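Local coordinates for protein glutathione s-transferase S2 (Nilaparvata lugens, PDB 5H5L) that is a sigma-class, glutathione-dependent prostaglandin D synthase that binds glutathione and probably conjugates it to electrophilic substrates, at residues 12-17 against 157-162; 94-99 against 153-158. All blocks are in the same frame, centred on the assembly; numbering follows the deposited sequence.

Interaction 1 (12-17 against 157-162); sequences AGLGEP and ISILEF. With GSH (glutathione), chain E.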
ATOM      1  N   ALA B  12     -12.669  15.075   4.064  1.00 33.34           N
ATOM      2  CA  ALA B  12     -11.442  14.920   3.293  1.00 31.63           C
ATOM      3  C   ALA B  12     -10.982  13.468   3.296  1.00 32.54           C
ATOM      4  O   ALA B  12     -11.144  12.771   2.292  1.00 30.41           O
ATOM      5  CB  ALA B  12     -10.350  15.837   3.852  1.00 39.09           C
ATOM      6  N   GLY B  13     -10.413  13.019   4.414  1.00 26.60           N
ATOM      7  CA  GLY B  13      -9.980  11.640   4.578  1.00 33.62           C
ATOM      8  C   GLY B  13      -9.200  11.158   3.375  1.00 32.00           C
ATOM      9  O   GLY B  13      -8.374  11.886   2.806  1.00 23.08           O
ATOM     10  N   LEU B  14      -9.479   9.919   2.967  1.00 28.13           N
ATOM     11  CA  LEU B  14      -8.846   9.304   1.805  1.00 24.15           C
ATOM     12  C   LEU B  14      -9.447   9.715   0.471  1.00 24.50           C
ATOM     13  O   LEU B  14      -8.893   9.374  -0.585  1.00 20.31           O
ATOM     14  CB  LEU B  14      -8.923   7.778   1.936  1.00 26.62           C
ATOM     15  CG  LEU B  14      -8.028   7.231   3.045  1.00 25.40           C
ATOM     16  CD1 LEU B  14      -8.122   5.701   3.147  1.00 28.75           C
ATOM     17  CD2 LEU B  14      -6.586   7.666   2.780  1.00 33.87           C
ATOM     18  N   GLY B  15     -10.586  10.396   0.458  1.00 23.72           N
ATOM     19  CA  GLY B  15     -11.048  10.926  -0.804  1.00 24.19           C
ATOM     20  C   GLY B  15     -10.215  12.097  -1.284  1.00 16.62           C
ATOM     21  O   GLY B  15     -10.059  12.301  -2.486  1.00 19.15           O
ATOM     22  N   GLU B  16      -9.647  12.875  -0.352  1.00 24.92           N
ATOM     23  CA  GLU B  16      -9.047  14.158  -0.725  1.00 20.20           C
ATOM     24  C   GLU B  16      -7.840  14.017  -1.630  1.00 14.92           C
ATOM     25  O   GLU B  16      -7.723  14.806  -2.587  1.00 16.04           O
ATOM     26  CB  GLU B  16      -8.665  14.927   0.549  1.00 22.93           C
ATOM     27  CG  GLU B  16      -8.511  16.438   0.358  1.00 21.16           C
ATOM     28  CD  GLU B  16      -9.828  17.134   0.026  1.00 31.56           C
ATOM     29  OE1 GLU B  16     -10.886  16.490   0.218  1.00 26.25           O
ATOM     30  OE2 GLU B  16      -9.801  18.309  -0.427  1.00 25.92           O
ATOM     31  N   PRO B  17      -6.940  13.058  -1.430  1.00 14.53           N
ATOM     32  CA  PRO B  17      -5.862  12.900  -2.399  1.00 14.43           C
ATOM     33  C   PRO B  17      -6.370  12.714  -3.808  1.00 18.79           C
ATOM     34  O   PRO B  17      -5.777  13.255  -4.748  1.00 16.48           O
ATOM     35  CB  PRO B  17      -5.093  11.680  -1.878  1.00 18.61           C
ATOM     36  CG  PRO B  17      -5.855  11.132  -0.805  1.00 23.81           C
ATOM     37  CD  PRO B  17      -6.798  12.132  -0.295  1.00 15.46           C
ATOM     38  N   ILE B 157       0.433  15.385   1.719  1.00 15.38           N
ATOM     39  CA  ILE B 157      -0.060  16.664   2.264  1.00 14.10           C
ATOM     40  C   ILE B 157      -1.572  16.666   2.421  1.00 17.66           C
ATOM     41  O   ILE B 157      -2.104  17.163   3.422  1.00 18.54           O
ATOM     42  CB  ILE B 157       0.417  17.835   1.373  1.00 16.90           C
ATOM     43  CG1 ILE B 157       1.925  17.962   1.375  1.00 16.42           C
ATOM     44  CG2 ILE B 157      -0.145  19.157   1.884  1.00 19.04           C
ATOM     45  CD1 ILE B 157       2.525  17.971   2.774  1.00 19.77           C
ATOM     46  N   SER B 158      -2.305  16.086   1.463  1.00 18.25           N
ATOM     47  CA  SER B 158      -3.756  16.082   1.602  1.00 11.85           C
ATOM     48  C   SER B 158      -4.174  15.309   2.837  1.00 19.46           C
ATOM     49  O   SER B 158      -5.094  15.724   3.550  1.00 18.67           O
ATOM     50  CB  SER B 158      -4.417  15.510   0.341  1.00 20.61           C
ATOM     51  OG  SER B 158      -4.144  14.128   0.241  1.00 19.31           O
ATOM     52  N   ILE B 159      -3.485  14.194   3.137  1.00 14.53           N
ATOM     53  CA  ILE B 159      -3.838  13.409   4.307  1.00 15.54           C
ATOM     54  C   ILE B 159      -3.307  14.059   5.586  1.00 26.27           C
ATOM     55  O   ILE B 159      -3.988  14.050   6.614  1.00 24.96           O
ATOM     56  CB  ILE B 159      -3.351  11.957   4.113  1.00 20.76           C
ATOM     57  CG1 ILE B 159      -4.215  11.303   3.008  1.00 21.17           C
ATOM     58  CG2 ILE B 159      -3.432  11.164   5.389  1.00 23.94           C
ATOM     59  CD1 ILE B 159      -3.800   9.934   2.590  1.00 27.09           C
ATOM     60  N   LEU B 160      -2.110  14.651   5.559  1.00 20.11           N
ATOM     61  CA  LEU B 160      -1.621  15.358   6.752  1.00 23.59           C
ATOM     62  C   LEU B 160      -2.544  16.513   7.139  1.00 28.11           C
ATOM     63  O   LEU B 160      -2.745  16.791   8.328  1.00 26.71           O
ATOM     64  CB  LEU B 160      -0.209  15.883   6.527  1.00 14.35           C
ATOM     65  CG  LEU B 160       0.916  14.864   6.540  1.00 23.08           C
ATOM     66  CD1 LEU B 160       2.232  15.563   6.449  1.00 24.76           C
ATOM     67  CD2 LEU B 160       0.889  13.982   7.777  1.00 30.97           C
ATOM     68  N   GLU B 161      -3.105  17.200   6.148  1.00 33.90           N
ATOM     69  CA  GLU B 161      -4.061  18.266   6.419  1.00 36.84           C
ATOM     70  C   GLU B 161      -5.219  17.744   7.256  1.00 38.15           C
ATOM     71  O   GLU B 161      -5.657  18.389   8.210  1.00 32.86           O
ATOM     72  CB  GLU B 161      -4.540  18.846   5.086  1.00 34.17           C
ATOM     73  CG  GLU B 161      -5.849  19.590   5.136  1.00 42.26           C
ATOM     74  CD  GLU B 161      -6.161  20.218   3.805  1.00 39.33           C
ATOM     75  OE1 GLU B 161      -7.129  19.782   3.150  1.00 40.85           O
ATOM     76  OE2 GLU B 161      -5.402  21.120   3.397  1.00 49.37           O
ATOM     77  N   PHE B 162      -5.694  16.550   6.944  1.00 39.31           N
ATOM     78  CA  PHE B 162      -6.719  15.946   7.767  1.00 40.76           C
ATOM     79  C   PHE B 162      -6.250  15.797   9.205  1.00 40.38           C
ATOM     80  O   PHE B 162      -7.018  16.021  10.139  1.00 42.10           O
ATOM     81  CB  PHE B 162      -7.113  14.594   7.180  1.00 51.60           C
ATOM     82  CG  PHE B 162      -8.267  13.940   7.876  1.00 53.24           C
ATOM     83  CD1 PHE B 162      -9.562  14.230   7.493  1.00 52.82           C
ATOM     84  CD2 PHE B 162      -8.060  13.029   8.910  1.00 52.29           C
ATOM     85  CE1 PHE B 162     -10.643  13.622   8.127  1.00 56.55           C
ATOM     86  CE2 PHE B 162      -9.129  12.424   9.543  1.00 55.70           C
ATOM     87  CZ  PHE B 162     -10.425  12.721   9.145  1.00 56.73           C
TER
HETATM   88  N1  GSH E 301      -6.668   0.822   1.538  1.00 21.87           N
HETATM   89  CA1 GSH E 301      -7.914   1.542   1.307  1.00 21.45           C
HETATM   90  C1  GSH E 301      -7.605   2.838   0.539  1.00 17.77           C
HETATM   91  O11 GSH E 301      -6.471   3.398   0.688  1.00 19.57           O
HETATM   92  O12 GSH E 301      -8.464   3.362  -0.233  1.00 15.85           O
HETATM   93  CB1 GSH E 301      -8.536   1.948   2.671  1.00 20.78           C
HETATM   94  CG1 GSH E 301      -9.940   2.464   2.399  1.00 23.51           C
HETATM   95  CD1 GSH E 301     -10.662   2.732   3.759  1.00 33.39           C
HETATM   96  OE1 GSH E 301     -10.160   2.452   4.794  1.00 27.73           O
HETATM   97  N2  GSH E 301     -11.993   3.346   3.721  1.00 34.88           N
HETATM   98  CA2 GSH E 301     -12.670   3.624   4.982  1.00 37.04           C
HETATM   99  C2  GSH E 301     -14.063   3.024   4.934  1.00 30.55           C
HETATM  100  O2  GSH E 301     -14.575   2.794   3.890  1.00 29.65           O
HETATM  101  CB2 GSH E 301     -12.804   5.126   5.099  1.00 35.62           C
HETATM  102  SG2 GSH E 301     -11.198   5.915   5.065  1.00 37.23           S
HETATM  103  N3  GSH E 301     -14.764   2.790   6.187  1.00 40.18           N
HETATM  104  CA3 GSH E 301     -16.122   2.255   6.165  1.00 42.21           C
HETATM  105  C3  GSH E 301     -16.110   0.777   6.500  1.00 41.30           C
HETATM  106  O31 GSH E 301     -15.034   0.166   6.687  1.00 42.63           O
HETATM  107  O32 GSH E 301     -17.205   0.197   6.585  1.00 45.76           O
HETATM  108  O   HOH W   1      -7.603  14.285   4.118  1.00 38.94           O

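Interaction 2 (94-99 against 153-158); sequences TFNDFR and DIYFIS. With GSH (glutathione), chain C.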
ATOM      1  N   THR B  94       5.460   3.725   3.229  1.00 11.72           N
ATOM      2  CA  THR B  94       5.889   3.984   4.592  1.00 11.24           C
ATOM      3  C   THR B  94       4.924   4.932   5.291  1.00 12.66           C
ATOM      4  O   THR B  94       4.553   4.704   6.445  1.00 13.06           O
ATOM      5  CB  THR B  94       7.318   4.525   4.564  1.00 13.48           C
ATOM      6  OG1 THR B  94       8.161   3.458   4.110  1.00 12.51           O
ATOM      7  CG2 THR B  94       7.778   4.967   5.935  1.00 18.00           C
ATOM      8  N   PHE B  95       4.503   5.998   4.609  1.00 11.50           N
ATOM      9  CA  PHE B  95       3.482   6.884   5.151  1.00 12.81           C
ATOM     10  C   PHE B  95       2.214   6.101   5.484  1.00 16.39           C
ATOM     11  O   PHE B  95       1.564   6.345   6.505  1.00 12.55           O
ATOM     12  CB  PHE B  95       3.171   7.996   4.150  1.00  9.99           C
ATOM     13  CG  PHE B  95       2.109   8.932   4.592  1.00 18.22           C
ATOM     14  CD1 PHE B  95       2.278   9.705   5.714  1.00 16.30           C
ATOM     15  CD2 PHE B  95       0.947   9.075   3.854  1.00 16.36           C
ATOM     16  CE1 PHE B  95       1.310  10.569   6.107  1.00 16.24           C
ATOM     17  CE2 PHE B  95      -0.051   9.959   4.252  1.00 22.57           C
ATOM     18  CZ  PHE B  95       0.127  10.708   5.359  1.00 18.25           C
ATOM     19  N   ASN B  96       1.856   5.133   4.644  1.00 13.72           N
ATOM     20  CA  ASN B  96       0.627   4.390   4.927  1.00 13.46           C
ATOM     21  C   ASN B  96       0.814   3.464   6.127  1.00 14.23           C
ATOM     22  O   ASN B  96      -0.128   3.280   6.893  1.00 15.82           O
ATOM     23  CB  ASN B  96       0.166   3.627   3.691  1.00 12.13           C
ATOM     24  CG  ASN B  96      -0.449   4.560   2.620  1.00 21.25           C
ATOM     25  OD1 ASN B  96      -0.933   5.647   2.920  1.00 18.69           O
ATOM     26  ND2 ASN B  96      -0.417   4.131   1.387  1.00 22.35           N
ATOM     27  N   ASP B  97       2.028   2.939   6.343  1.00 11.77           N
ATOM     28  CA  ASP B  97       2.319   2.210   7.568  1.00 15.33           C
ATOM     29  C   ASP B  97       2.130   3.122   8.771  1.00 20.21           C
ATOM     30  O   ASP B  97       1.515   2.736   9.768  1.00 19.17           O
ATOM     31  CB  ASP B  97       3.754   1.691   7.563  1.00 14.40           C
ATOM     32  CG  ASP B  97       3.951   0.472   6.712  1.00 24.97           C
ATOM     33  OD1 ASP B  97       2.957  -0.188   6.343  1.00 17.03           O
ATOM     34  OD2 ASP B  97       5.132   0.171   6.416  1.00 20.59           O
ATOM     35  N   PHE B  98       2.644   4.351   8.684  1.00 16.34           N
ATOM     36  CA  PHE B  98       2.426   5.331   9.752  1.00 14.20           C
ATOM     37  C   PHE B  98       0.951   5.526  10.004  1.00 17.61           C
ATOM     38  O   PHE B  98       0.482   5.451  11.149  1.00 18.98           O
ATOM     39  CB  PHE B  98       3.033   6.680   9.403  1.00 15.02           C
ATOM     40  CG  PHE B  98       2.469   7.819  10.224  1.00 15.44           C
ATOM     41  CD1 PHE B  98       2.782   7.937  11.570  1.00 21.63           C
ATOM     42  CD2 PHE B  98       1.616   8.739   9.670  1.00 16.48           C
ATOM     43  CE1 PHE B  98       2.266   8.984  12.336  1.00 23.60           C
ATOM     44  CE2 PHE B  98       1.100   9.781  10.420  1.00 26.09           C
ATOM     45  CZ  PHE B  98       1.428   9.896  11.769  1.00 21.04           C
ATOM     46  N   ARG B  99       0.186   5.775   8.942  1.00 15.66           N
ATOM     47  CA  ARG B  99      -1.182   6.183   9.224  1.00 24.20           C
ATOM     48  C   ARG B  99      -2.036   5.026   9.700  1.00 26.70           C
ATOM     49  O   ARG B  99      -3.114   5.267  10.259  1.00 25.44           O
ATOM     50  CB  ARG B  99      -1.793   6.908   8.033  1.00 29.89           C
ATOM     51  CG  ARG B  99      -2.282   6.118   6.933  1.00 28.36           C
ATOM     52  CD  ARG B  99      -2.893   7.094   5.886  1.00 34.51           C
ATOM     53  NE  ARG B  99      -3.007   6.447   4.575  1.00 37.18           N
ATOM     54  CZ  ARG B  99      -3.884   5.487   4.307  1.00 36.40           C
ATOM     55  NH1 ARG B  99      -4.718   5.083   5.261  1.00 42.38           N
ATOM     56  NH2 ARG B  99      -3.923   4.921   3.099  1.00 30.10           N
ATOM     57  N   ASP B 153       3.756  13.637  -3.014  1.00 14.53           N
ATOM     58  CA  ASP B 153       3.633  14.875  -2.232  1.00 13.80           C
ATOM     59  C   ASP B 153       2.170  15.251  -2.025  1.00 14.06           C
ATOM     60  O   ASP B 153       1.757  15.661  -0.933  1.00 14.06           O
ATOM     61  CB  ASP B 153       4.369  16.019  -2.947  1.00 15.99           C
ATOM     62  CG  ASP B 153       5.845  15.739  -3.147  1.00 18.01           C
ATOM     63  OD1 ASP B 153       6.525  15.400  -2.155  1.00 19.74           O
ATOM     64  OD2 ASP B 153       6.319  15.813  -4.309  1.00 20.14           O
ATOM     65  N   ILE B 154       1.369  15.120  -3.068  1.00 12.90           N
ATOM     66  CA  ILE B 154      -0.026  15.495  -2.988  1.00  9.70           C
ATOM     67  C   ILE B 154      -0.793  14.555  -2.081  1.00 15.93           C
ATOM     68  O   ILE B 154      -1.607  14.992  -1.275  1.00 15.72           O
ATOM     69  CB  ILE B 154      -0.567  15.564  -4.421  1.00 14.34           C
ATOM     70  CG1 ILE B 154       0.098  16.782  -5.101  1.00 23.15           C
ATOM     71  CG2 ILE B 154      -2.070  15.715  -4.436  1.00 20.75           C
ATOM     72  CD1 ILE B 154      -0.136  16.879  -6.584  1.00 25.02           C
ATOM     73  N   TYR B 155      -0.522  13.258  -2.168  1.00 14.49           N
ATOM     74  CA  TYR B 155      -1.166  12.306  -1.277  1.00 13.25           C
ATOM     75  C   TYR B 155      -0.793  12.593   0.173  1.00 13.67           C
ATOM     76  O   TYR B 155      -1.653  12.649   1.053  1.00 16.56           O
ATOM     77  CB  TYR B 155      -0.743  10.899  -1.711  1.00 11.10           C
ATOM     78  CG  TYR B 155      -1.456   9.751  -1.056  1.00 13.52           C
ATOM     79  CD1 TYR B 155      -2.552   9.154  -1.673  1.00 15.18           C
ATOM     80  CD2 TYR B 155      -1.000   9.213   0.145  1.00 14.18           C
ATOM     81  CE1 TYR B 155      -3.191   8.063  -1.105  1.00 16.19           C
ATOM     82  CE2 TYR B 155      -1.641   8.137   0.722  1.00 18.09           C
ATOM     83  CZ  TYR B 155      -2.743   7.569   0.077  1.00 15.74           C
ATOM     84  OH  TYR B 155      -3.379   6.503   0.655  1.00 18.24           O
ATOM     85  N   PHE B 156       0.497  12.795   0.422  1.00 13.98           N
ATOM     86  CA  PHE B 156       1.030  13.020   1.770  1.00 12.64           C
ATOM     87  C   PHE B 156       0.395  14.259   2.418  1.00 14.99           C
ATOM     88  O   PHE B 156      -0.163  14.189   3.528  1.00 18.73           O
ATOM     89  CB  PHE B 156       2.548  13.132   1.608  1.00 11.35           C
ATOM     90  CG  PHE B 156       3.342  13.392   2.863  1.00 15.57           C
ATOM     91  CD1 PHE B 156       3.376  12.486   3.904  1.00 19.75           C
ATOM     92  CD2 PHE B 156       4.169  14.495   2.932  1.00 16.92           C
ATOM     93  CE1 PHE B 156       4.182  12.736   5.040  1.00 23.21           C
ATOM     94  CE2 PHE B 156       4.961  14.716   4.033  1.00 17.16           C
ATOM     95  CZ  PHE B 156       4.965  13.851   5.073  1.00 20.12           C
ATOM     96  N   ILE B 157       0.433  15.385   1.719  1.00 15.38           N
ATOM     97  CA  ILE B 157      -0.060  16.664   2.264  1.00 14.10           C
ATOM     98  C   ILE B 157      -1.572  16.666   2.421  1.00 17.66           C
ATOM     99  O   ILE B 157      -2.104  17.163   3.422  1.00 18.54           O
ATOM    100  CB  ILE B 157       0.417  17.835   1.373  1.00 16.90           C
ATOM    101  CG1 ILE B 157       1.925  17.962   1.375  1.00 16.42           C
ATOM    102  CG2 ILE B 157      -0.145  19.157   1.884  1.00 19.04           C
ATOM    103  CD1 ILE B 157       2.525  17.971   2.774  1.00 19.77           C
ATOM    104  N   SER B 158      -2.305  16.086   1.463  1.00 18.25           N
ATOM    105  CA  SER B 158      -3.756  16.082   1.602  1.00 11.85           C
ATOM    106  C   SER B 158      -4.174  15.309   2.837  1.00 19.46           C
ATOM    107  O   SER B 158      -5.094  15.724   3.550  1.00 18.67           O
ATOM    108  CB  SER B 158      -4.417  15.510   0.341  1.00 20.61           C
ATOM    109  OG  SER B 158      -4.144  14.128   0.241  1.00 19.31           O
TER
HETATM  110  N1  GSH C 301       4.424  -2.237   4.732  1.00 19.03           N
HETATM  111  CA1 GSH C 301       5.623  -2.987   5.074  1.00 17.32           C
HETATM  112  C1  GSH C 301       6.053  -3.875   3.908  1.00 21.50           C
HETATM  113  O11 GSH C 301       7.265  -4.192   3.705  1.00 16.99           O
HETATM  114  O12 GSH C 301       5.123  -4.319   3.184  1.00 17.70           O
HETATM  115  CB1 GSH C 301       5.271  -3.954   6.238  1.00 18.27           C
HETATM  116  CG1 GSH C 301       6.584  -4.495   6.775  1.00 25.13           C
HETATM  117  CD1 GSH C 301       6.314  -5.293   8.077  1.00 26.62           C
HETATM  118  OE1 GSH C 301       5.254  -5.312   8.596  1.00 24.04           O
HETATM  119  N2  GSH C 301       7.473  -6.019   8.571  1.00 25.40           N
HETATM  120  CA2 GSH C 301       7.432  -6.853   9.753  1.00 26.08           C
HETATM  121  C2  GSH C 301       8.589  -6.488  10.679  1.00 28.86           C
HETATM  122  O2  GSH C 301       9.600  -6.028  10.269  1.00 23.43           O
HETATM  123  CB2 GSH C 301       7.719  -8.271   9.311  1.00 21.85           C
HETATM  124  SG2 GSH C 301       6.598  -8.909   8.046  1.00 25.51           S
HETATM  125  N3  GSH C 301       8.417  -6.818  12.083  1.00 27.18           N
HETATM  126  CA3 GSH C 301       9.482  -6.598  13.040  1.00 32.64           C
HETATM  127  C3  GSH C 301       9.258  -5.321  13.812  1.00 31.50           C
HETATM  128  O31 GSH C 301      10.046  -5.090  14.758  1.00 29.56           O
HETATM  129  O32 GSH C 301       8.317  -4.540  13.505  1.00 30.51           O

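Interaction 1 (12-17 against 157-162)
Pro17 and Ser158 bring their backbones together, CA to CA 5.5 Å, early in helix 15-25, while the preceding loop passes Phe162 farther along helix 151-164. Proline suits this first turn, where its N needs no helical N-H bond, and its ring gives an apolar surface to Ser158 CB and OG, the latter 3.4 Å from Pro17 CD. Finding no hydrogen on Pro17 N, the hydroxyl turns back to its helix, toward the carbonyls of Ile154 and Tyr155. Phe162 CG lies anti to the backbone N (chi1 -174°), on the side of the loop; Gly13 CA sits over one face of the ring, and Ala12 CB meets the rim at CD1, near the ring plane. The positive phi of Gly13, 47°, is easily adopted without a side chain. An alanine in place of Phe162 would probably open a gap beside Gly13 and leave this turn less firmly packed. Leu14 forks: CD2 touches Ile159 CD1 at 3.6 Å, the side chains crossing obliquely, and CD1 lies 3.6 Å from the glutathione sulphur SG2. One water donates to both Gly13 O (2.8 Å) and Ser158 O (2.9 Å). The carboxylates of Glu16 and Glu161 share Arg197, whose charge probably eases their repulsion; Trp193 NE1 also donates to Glu16 OE2. With no direct hydrogen bond, the join rests on apolar packing and that water, Leu14 carrying the packing to the glutathione sulphur.

Interaction 2 (94-99 against 153-158)
The Phe95 ring receives Phe156 on one face and Tyr155 at its edge. Phe156 CD1 stands 3.5 Å above that face, displaced toward the rim, in an edge-to-face (T-shaped) pair whose centroids are 5.0 Å apart and planes 79° apart. Phe95 CG is anti to the backbone N (chi1 178°), directed toward helix 151-164. At its edge Phe95 CD2 meets Tyr155 CE2 at 4.2 Å. The Tyr155 ring in turn has Phe95 CD2, Asn96 OD1 and Arg99 NH2 at its edge, near its plane, so the aromatic cluster gives way to polar groups at the phenol end. There Arg99 NH2 donates to Tyr155 OH at 3.0 Å, in a bent bond (136° at the hydrogen) tilted from the guanidinium plane. The same guanidinium makes two weak bonds to Asn96 OD1, from NE at 2.8 Å and from NH2 at 3.1 Å, which are likely to restrain its rotation. Asparagine suits the spot because its amide also has a donor: ND2 bonds to Thr65. Tyrosine suits its own because the ring packs while the hydroxyl reaches Ser64, a glutathione ligand, making Tyr155 a second-shell residue. Helices 82-106 and 151-164, nearly parallel here with these aromatics between them, are part of the helical C-terminal domain. Both carboxylate oxygens of Asp97, which also bonds Gln63 of the second subunit, accept from N1 of that subunit's glutathione; Asp97 thus crosses the dimer interface, as in sigma-class and related cytosolic enzymes, completing a site formed by both subunits.

How the interactions relate
From the N terminus, the chain leaves strand 4-9, makes the turn at 12-17, and completes the thioredoxin-like domain before entering helix 82-106, where 94-99 lies. It returns on helix 151-164, where both contacts end: interaction 2 first, then interaction 1, with Ile157 and Ser158 common to both. Interaction 2 thus closes the shorter loop, wholly within the span of interaction 1. The longer closure ties the N-terminal domain to the helical one; the shorter joins two helices of the latter. The sites touch directly: Ile159 CG2 lies 3.6 Å from Phe95 CZ, and Pro17 CB 3.6 Å from Tyr155 CD1, so helix 151-164 packs against both partners, which meet each other through Leu14 and Arg99.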